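Local structure of bradyzoite pseudokinase 1 (Toxoplasma gondii, 6M7Z) at residues S91-R99 / E115-H126. The protein is a pseudokinase related to divergent kinases that lack the glycine-rich loop, and probably takes part in regulating membrane ultrastructure of the parasitophorous vacuole. Sequence-based numbering, arbitrary orientation.
With EDO (1,2-ethanediol), chain H.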
ATOM      1  N   SER A  91      -6.296  14.628  -7.854  1.00 29.30           N
ATOM      2  CA  SER A  91      -6.881  14.556  -6.497  1.00 28.72           C
ATOM      3  C   SER A  91      -7.909  13.431  -6.346  1.00 27.78           C
ATOM      4  O   SER A  91      -8.188  13.035  -5.202  1.00 28.55           O
ATOM      5  CB  SER A  91      -7.441  15.881  -6.032  1.00 29.06           C
ATOM      6  OG  SER A  91      -8.617  16.222  -6.737  1.00 30.22           O
ATOM      7  N   VAL A  92      -8.450  12.903  -7.453  1.00 27.59           N
ATOM      8  CA  VAL A  92      -9.509  11.896  -7.362  1.00 29.04           C
ATOM      9  C   VAL A  92      -9.110  10.557  -7.978  1.00 28.23           C
ATOM     10  O   VAL A  92      -9.921   9.619  -7.905  1.00 29.06           O
ATOM     11  CB  VAL A  92     -10.835  12.388  -7.977  1.00 32.59           C
ATOM     12  CG1 VAL A  92     -11.267  13.691  -7.343  1.00 38.12           C
ATOM     13  CG2 VAL A  92     -10.761  12.540  -9.477  1.00 32.66           C
ATOM     14  N   TYR A  93      -7.906  10.447  -8.559  1.00 27.00           N
ATOM     15  CA  TYR A  93      -7.489   9.188  -9.187  1.00 27.12           C
ATOM     16  C   TYR A  93      -7.517   8.040  -8.169  1.00 26.96           C
ATOM     17  O   TYR A  93      -8.078   7.004  -8.435  1.00 28.03           O
ATOM     18  CB  TYR A  93      -6.103   9.306  -9.827  1.00 26.75           C
ATOM     19  CG  TYR A  93      -5.690   8.065 -10.571  1.00 27.45           C
ATOM     20  CD1 TYR A  93      -6.297   7.725 -11.764  1.00 28.64           C
ATOM     21  CD2 TYR A  93      -4.733   7.204 -10.062  1.00 27.56           C
ATOM     22  CE1 TYR A  93      -5.932   6.576 -12.457  1.00 30.01           C
ATOM     23  CE2 TYR A  93      -4.354   6.055 -10.734  1.00 28.76           C
ATOM     24  CZ  TYR A  93      -4.962   5.731 -11.934  1.00 30.25           C
ATOM     25  OH  TYR A  93      -4.584   4.604 -12.608  1.00 31.68           O
ATOM     26  N   GLU A  94      -6.897   8.239  -7.008  1.00 26.43           N
ATOM     27  CA  GLU A  94      -6.785   7.176  -6.032  1.00 27.27           C
ATOM     28  C   GLU A  94      -8.179   6.812  -5.499  1.00 28.07           C
ATOM     29  O   GLU A  94      -8.526   5.635  -5.412  1.00 28.15           O
ATOM     30  CB  GLU A  94      -5.795   7.547  -4.927  1.00 27.01           C
ATOM     31  CG  GLU A  94      -5.366   6.344  -4.115  1.00 28.43           C
ATOM     32  CD  GLU A  94      -4.357   6.593  -2.999  1.00 29.19           C
ATOM     33  OE1 GLU A  94      -3.933   7.796  -2.817  1.00 29.73           O
ATOM     34  OE2 GLU A  94      -3.990   5.594  -2.310  1.00 28.93           O
ATOM     35  N   PRO A  95      -9.038   7.780  -5.100  1.00 27.59           N
ATOM     36  CA  PRO A  95     -10.422   7.448  -4.747  1.00 27.99           C
ATOM     37  C   PRO A  95     -11.151   6.656  -5.844  1.00 28.56           C
ATOM     38  O   PRO A  95     -11.899   5.700  -5.545  1.00 27.93           O
ATOM     39  CB  PRO A  95     -11.071   8.820  -4.538  1.00 28.86           C
ATOM     40  CG  PRO A  95      -9.897   9.711  -4.105  1.00 29.60           C
ATOM     41  CD  PRO A  95      -8.714   9.210  -4.903  1.00 28.47           C
ATOM     42  N   TYR A  96     -10.926   7.039  -7.105  1.00 30.21           N
ATOM     43  CA  TYR A  96     -11.542   6.345  -8.220  1.00 33.70           C
ATOM     44  C   TYR A  96     -11.120   4.866  -8.217  1.00 33.30           C
ATOM     45  O   TYR A  96     -11.980   3.993  -8.332  1.00 34.30           O
ATOM     46  CB  TYR A  96     -11.172   7.033  -9.536  1.00 37.25           C
ATOM     47  CG  TYR A  96     -11.781   6.403 -10.760  1.00 39.17           C
ATOM     48  CD1 TYR A  96     -11.173   5.342 -11.395  1.00 45.10           C
ATOM     49  CD2 TYR A  96     -12.974   6.863 -11.279  1.00 42.73           C
ATOM     50  CE1 TYR A  96     -11.721   4.780 -12.538  1.00 51.80           C
ATOM     51  CE2 TYR A  96     -13.553   6.292 -12.398  1.00 48.70           C
ATOM     52  CZ  TYR A  96     -12.926   5.242 -13.032  1.00 54.95           C
ATOM     53  OH  TYR A  96     -13.485   4.667 -14.138  1.00 63.01           O
ATOM     54  N   LEU A  97      -9.813   4.581  -8.113  1.00 32.66           N
ATOM     55  CA  LEU A  97      -9.341   3.194  -8.067  1.00 35.55           C
ATOM     56  C   LEU A  97     -10.064   2.428  -6.959  1.00 34.29           C
ATOM     57  O   LEU A  97     -10.533   1.330  -7.196  1.00 34.66           O
ATOM     58  CB  LEU A  97      -7.835   3.122  -7.817  1.00 35.77           C
ATOM     59  CG  LEU A  97      -6.920   3.568  -8.949  1.00 38.63           C
ATOM     60  CD1 LEU A  97      -5.467   3.228  -8.597  1.00 41.58           C
ATOM     61  CD2 LEU A  97      -7.278   2.909 -10.274  1.00 41.64           C
ATOM     62  N   TYR A  98     -10.143   3.012  -5.763  1.00 36.17           N
ATOM     63  CA  TYR A  98     -10.719   2.302  -4.615  1.00 35.88           C
ATOM     64  C   TYR A  98     -12.208   2.034  -4.834  1.00 39.81           C
ATOM     65  O   TYR A  98     -12.675   0.965  -4.454  1.00 49.56           O
ATOM     66  CB  TYR A  98     -10.453   3.039  -3.295  1.00 32.99           C
ATOM     67  CG  TYR A  98      -9.134   2.661  -2.667  1.00 32.49           C
ATOM     68  CD1 TYR A  98      -8.973   1.433  -2.054  1.00 32.83           C
ATOM     69  CD2 TYR A  98      -8.041   3.510  -2.704  1.00 32.82           C
ATOM     70  CE1 TYR A  98      -7.774   1.061  -1.468  1.00 33.59           C
ATOM     71  CE2 TYR A  98      -6.833   3.155  -2.125  1.00 34.98           C
ATOM     72  CZ  TYR A  98      -6.696   1.925  -1.494  1.00 33.94           C
ATOM     73  OH  TYR A  98      -5.509   1.562  -0.917  1.00 33.26           O
ATOM     74  N   ARG A  99     -12.926   2.981  -5.459  1.00 42.46           N
ATOM     75  CA  ARG A  99     -14.395   2.901  -5.573  1.00 37.10           C
ATOM     76  C   ARG A  99     -14.835   2.080  -6.799  1.00 37.50           C
ATOM     77  O   ARG A  99     -15.884   1.446  -6.746  1.00 38.78           O
ATOM     78  CB  ARG A  99     -14.993   4.305  -5.652  1.00 37.39           C
ATOM     79  CG  ARG A  99     -14.883   5.089  -4.352  1.00 37.90           C
ATOM     80  CD  ARG A  99     -15.117   6.577  -4.556  1.00 39.79           C
ATOM     81  NE  ARG A  99     -16.526   6.898  -4.704  1.00 42.51           N
ATOM     82  CZ  ARG A  99     -17.381   7.052  -3.696  1.00 45.89           C
ATOM     83  NH1 ARG A  99     -17.004   6.841  -2.445  1.00 42.12           N
ATOM     84  NH2 ARG A  99     -18.625   7.408  -3.949  1.00 45.13           N
ATOM     85  N   GLU A 115     -13.906   7.398   1.051  1.00 38.71           N
ATOM     86  CA  GLU A 115     -13.351   8.505   0.265  1.00 39.05           C
ATOM     87  C   GLU A 115     -14.338   9.673   0.316  1.00 38.54           C
ATOM     88  O   GLU A 115     -15.517   9.480   0.130  1.00 39.33           O
ATOM     89  CB  GLU A 115     -13.094   8.077  -1.183  1.00 39.18           C
ATOM     90  CG  GLU A 115     -12.464   6.696  -1.319  1.00 38.91           C
ATOM     91  CD  GLU A 115     -13.388   5.498  -1.094  1.00 38.24           C
ATOM     92  OE1 GLU A 115     -14.625   5.632  -1.306  1.00 41.94           O
ATOM     93  OE2 GLU A 115     -12.881   4.425  -0.726  1.00 36.70           O
ATOM     94  N   TYR A 116     -13.829  10.883   0.562  1.00 40.64           N
ATOM     95  CA  TYR A 116     -14.664  12.070   0.716  1.00 40.22           C
ATOM     96  C   TYR A 116     -14.007  13.276   0.038  1.00 38.84           C
ATOM     97  O   TYR A 116     -12.843  13.263  -0.287  1.00 38.07           O
ATOM     98  CB  TYR A 116     -14.941  12.351   2.194  1.00 40.28           C
ATOM     99  CG  TYR A 116     -15.610  11.207   2.905  1.00 42.43           C
ATOM    100  CD1 TYR A 116     -14.861  10.167   3.429  1.00 41.75           C
ATOM    101  CD2 TYR A 116     -16.998  11.127   2.994  1.00 50.54           C
ATOM    102  CE1 TYR A 116     -15.458   9.089   4.059  1.00 44.55           C
ATOM    103  CE2 TYR A 116     -17.612  10.074   3.657  1.00 47.89           C
ATOM    104  CZ  TYR A 116     -16.841   9.046   4.187  1.00 47.35           C
ATOM    105  OH  TYR A 116     -17.447   8.000   4.827  1.00 47.54           O
ATOM    106  N   ARG A 117     -14.816  14.310  -0.178  1.00 40.33           N
ATOM    107  CA  ARG A 117     -14.420  15.582  -0.718  1.00 40.27           C
ATOM    108  C   ARG A 117     -14.873  16.653   0.275  1.00 39.70           C
ATOM    109  O   ARG A 117     -15.983  16.612   0.754  1.00 40.06           O
ATOM    110  CB  ARG A 117     -15.064  15.783  -2.091  1.00 45.78           C
ATOM    111  CG  ARG A 117     -15.079  17.224  -2.570  1.00 55.27           C
ATOM    112  CD  ARG A 117     -15.639  17.427  -3.959  1.00 62.89           C
ATOM    113  NE  ARG A 117     -17.009  16.951  -3.999  1.00 76.32           N
ATOM    114  CZ  ARG A 117     -18.054  17.615  -3.516  1.00 95.83           C
ATOM    115  NH1 ARG A 117     -17.886  18.777  -2.914  1.00 97.61           N
ATOM    116  NH2 ARG A 117     -19.270  17.118  -3.640  1.00 92.22           N
ATOM    117  N   GLY A 118     -13.971  17.572   0.626  1.00 38.57           N
ATOM    118  CA  GLY A 118     -14.319  18.809   1.294  1.00 37.34           C
ATOM    119  C   GLY A 118     -14.369  19.937   0.293  1.00 37.45           C
ATOM    120  O   GLY A 118     -14.447  19.689  -0.888  1.00 36.47           O
ATOM    121  N   ALA A 119     -14.281  21.176   0.774  1.00 38.62           N
ATOM    122  CA  ALA A 119     -14.257  22.353  -0.119  1.00 41.03           C
ATOM    123  C   ALA A 119     -12.979  22.380  -0.977  1.00 41.32           C
ATOM    124  O   ALA A 119     -13.060  22.698  -2.138  1.00 41.46           O
ATOM    125  CB  ALA A 119     -14.404  23.612   0.696  1.00 41.93           C
ATOM    126  N   PHE A 120     -11.811  22.071  -0.403  1.00 38.50           N
ATOM    127  CA  PHE A 120     -10.515  22.206  -1.142  1.00 44.00           C
ATOM    128  C   PHE A 120      -9.633  20.944  -1.076  1.00 38.71           C
ATOM    129  O   PHE A 120      -8.556  20.953  -1.668  1.00 37.28           O
ATOM    130  CB  PHE A 120      -9.709  23.393  -0.606  1.00 49.62           C
ATOM    131  CG  PHE A 120     -10.552  24.557  -0.158  1.00 61.64           C
ATOM    132  CD1 PHE A 120     -11.176  25.386  -1.088  1.00 72.92           C
ATOM    133  CD2 PHE A 120     -10.738  24.810   1.194  1.00 64.66           C
ATOM    134  CE1 PHE A 120     -11.954  26.461  -0.677  1.00 72.34           C
ATOM    135  CE2 PHE A 120     -11.520  25.883   1.606  1.00 73.72           C
ATOM    136  CZ  PHE A 120     -12.119  26.711   0.672  1.00 79.57           C
ATOM    137  N   LEU A 121     -10.080  19.890  -0.374  1.00 34.21           N
ATOM    138  CA  LEU A 121      -9.305  18.673  -0.193  1.00 33.61           C
ATOM    139  C   LEU A 121     -10.137  17.453  -0.577  1.00 32.42           C
ATOM    140  O   LEU A 121     -11.332  17.452  -0.367  1.00 33.82           O
ATOM    141  CB  LEU A 121      -8.895  18.550   1.280  1.00 34.37           C
ATOM    142  CG  LEU A 121      -8.047  19.689   1.840  1.00 36.35           C
ATOM    143  CD1 LEU A 121      -7.888  19.548   3.339  1.00 36.36           C
ATOM    144  CD2 LEU A 121      -6.682  19.754   1.151  1.00 36.84           C
ATOM    145  N   THR A 122      -9.481  16.404  -1.090  1.00 30.57           N
ATOM    146  CA  THR A 122     -10.055  15.056  -1.079  1.00 29.05           C
ATOM    147  C   THR A 122      -9.407  14.245   0.050  1.00 28.63           C
ATOM    148  O   THR A 122      -8.256  14.535   0.437  1.00 28.99           O
ATOM    149  CB  THR A 122      -9.858  14.350  -2.424  1.00 29.40           C
ATOM    150  OG1 THR A 122      -8.449  14.198  -2.671  1.00 28.92           O
ATOM    151  CG2 THR A 122     -10.505  15.102  -3.569  1.00 30.12           C
ATOM    152  N   TYR A 123     -10.144  13.250   0.565  1.00 27.70           N
ATOM    153  CA  TYR A 123      -9.733  12.440   1.693  1.00 28.58           C
ATOM    154  C   TYR A 123      -9.898  10.947   1.358  1.00 28.85           C
ATOM    155  O   TYR A 123     -10.885  10.551   0.744  1.00 28.90           O
ATOM    156  CB  TYR A 123     -10.582  12.711   2.932  1.00 28.75           C
ATOM    157  CG  TYR A 123     -10.590  14.119   3.461  1.00 29.46           C
ATOM    158  CD1 TYR A 123     -11.285  15.126   2.814  1.00 30.54           C
ATOM    159  CD2 TYR A 123      -9.981  14.426   4.654  1.00 30.46           C
ATOM    160  CE1 TYR A 123     -11.322  16.417   3.308  1.00 31.48           C
ATOM    161  CE2 TYR A 123     -10.000  15.716   5.167  1.00 32.06           C
ATOM    162  CZ  TYR A 123     -10.693  16.709   4.503  1.00 32.25           C
ATOM    163  OH  TYR A 123     -10.722  17.981   5.003  1.00 35.45           O
ATOM    164  N   ILE A 124      -8.925  10.128   1.763  1.00 29.09           N
ATOM    165  CA  ILE A 124      -9.051   8.698   1.825  1.00 29.91           C
ATOM    166  C   ILE A 124      -8.667   8.267   3.240  1.00 28.98           C
ATOM    167  O   ILE A 124      -7.584   8.591   3.705  1.00 30.21           O
ATOM    168  CB  ILE A 124      -8.152   7.969   0.805  1.00 32.28           C
ATOM    169  CG1 ILE A 124      -8.436   8.396  -0.627  1.00 34.23           C
ATOM    170  CG2 ILE A 124      -8.272   6.447   0.965  1.00 34.59           C
ATOM    171  CD1 ILE A 124      -7.603   7.643  -1.641  1.00 37.55           C
ATOM    172  N   PHE A 125      -9.547   7.517   3.894  1.00 28.33           N
ATOM    173  CA  PHE A 125      -9.271   7.003   5.209  1.00 27.89           C
ATOM    174  C   PHE A 125      -8.752   5.562   5.071  1.00 28.11           C
ATOM    175  O   PHE A 125      -9.192   4.792   4.212  1.00 28.32           O
ATOM    176  CB  PHE A 125     -10.507   7.167   6.090  1.00 27.61           C
ATOM    177  CG  PHE A 125     -10.806   8.604   6.454  1.00 27.03           C
ATOM    178  CD1 PHE A 125     -11.562   9.410   5.619  1.00 26.49           C
ATOM    179  CD2 PHE A 125     -10.289   9.165   7.614  1.00 27.01           C
ATOM    180  CE1 PHE A 125     -11.794  10.742   5.935  1.00 26.46           C
ATOM    181  CE2 PHE A 125     -10.517  10.498   7.923  1.00 26.70           C
ATOM    182  CZ  PHE A 125     -11.280  11.288   7.089  1.00 26.99           C
ATOM    183  N   HIS A 126      -7.766   5.230   5.906  1.00 28.22           N
ATOM    184  CA  HIS A 126      -7.174   3.910   5.997  1.00 28.62           C
ATOM    185  C   HIS A 126      -7.133   3.489   7.456  1.00 29.07           C
ATOM    186  O   HIS A 126      -7.113   4.335   8.341  1.00 28.86           O
ATOM    187  CB  HIS A 126      -5.740   3.897   5.447  1.00 28.65           C
ATOM    188  CG  HIS A 126      -5.640   4.193   3.996  1.00 28.72           C
ATOM    189  ND1 HIS A 126      -6.186   3.372   3.046  1.00 29.47           N
ATOM    190  CD2 HIS A 126      -5.040   5.208   3.340  1.00 28.62           C
ATOM    191  CE1 HIS A 126      -5.940   3.879   1.847  1.00 30.00           C
ATOM    192  NE2 HIS A 126      -5.253   5.019   2.005  1.00 28.68           N
TER
HETATM  193  C1  EDO H 402      -6.560  11.700  -2.128  1.00 42.01           C
HETATM  194  O1  EDO H 402      -6.995  12.022  -0.791  1.00 29.78           O
HETATM  195  C2  EDO H 402      -5.356  10.764  -2.039  1.00 47.63           C
HETATM  196  O2  EDO H 402      -4.868  10.357  -3.328  1.00 43.29           O
HETATM  197  O   HOH W   1     -17.080   7.281   0.664  1.00 28.87           O
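Pro-95 and Glu-94 of helix 91-99 receive Ile-124 from strand 121-126 in the apolar middle of the contact. Ile-124 CG1 stands beside its own backbone N (chi1 -58°) and the chain runs on extended, which carries CD1 to 3.6 Å from Glu-94 CG and 3.8 Å from Pro-95 CD. Pro-95 CB also lies against Glu-115 CB, 4.0 Å away.

Polar bonds flank this middle. At the Ser-91 end of the helix segment, Thr-122 OG1 donates to Ser-91 O at 2.8 Å, tilted from the carbonyl plane. At the Arg-99 end, Glu-115, bent at chi2 (76°), runs alongside Arg-99 with opposite sense, OE1 lying against Arg-99 CG and OE2 hydrogen-bonded to Ser-112 OG. Arg-99 NH1 forms a salt bridge to Glu-115 OE1 at 2.9 Å, almost in the guanidinium plane, although the carboxylate is turned 72° from it. Water 1 donates to Glu-115 O and takes a weak bond from Arg-99 NH1.

In the aromatic pair, the edge of His-126 is directed at the face of Tyr-98, offset edge-to-face, with His-126 CE1 3.6 Å from Tyr-98 OH. Tyr-98 OH and His-126 ND1 bond to the carbonyls of Leu-110 and Pro-111, respectively.

Beside Ile-124, 1,2-ethanediol O2, probably from the crystallisation liquor, donates to Glu-94 OE1 at 2.8 Å. Lys-79 NZ serves both Glu-94 OE2 and His-126 NE2. Helix 88-101 occupies the place of αC on the N-lobe sheet, and the Glu-94 to Lys-79 salt bridge corresponds to the β3-lysine to αC-glutamate pair of the αC-in state.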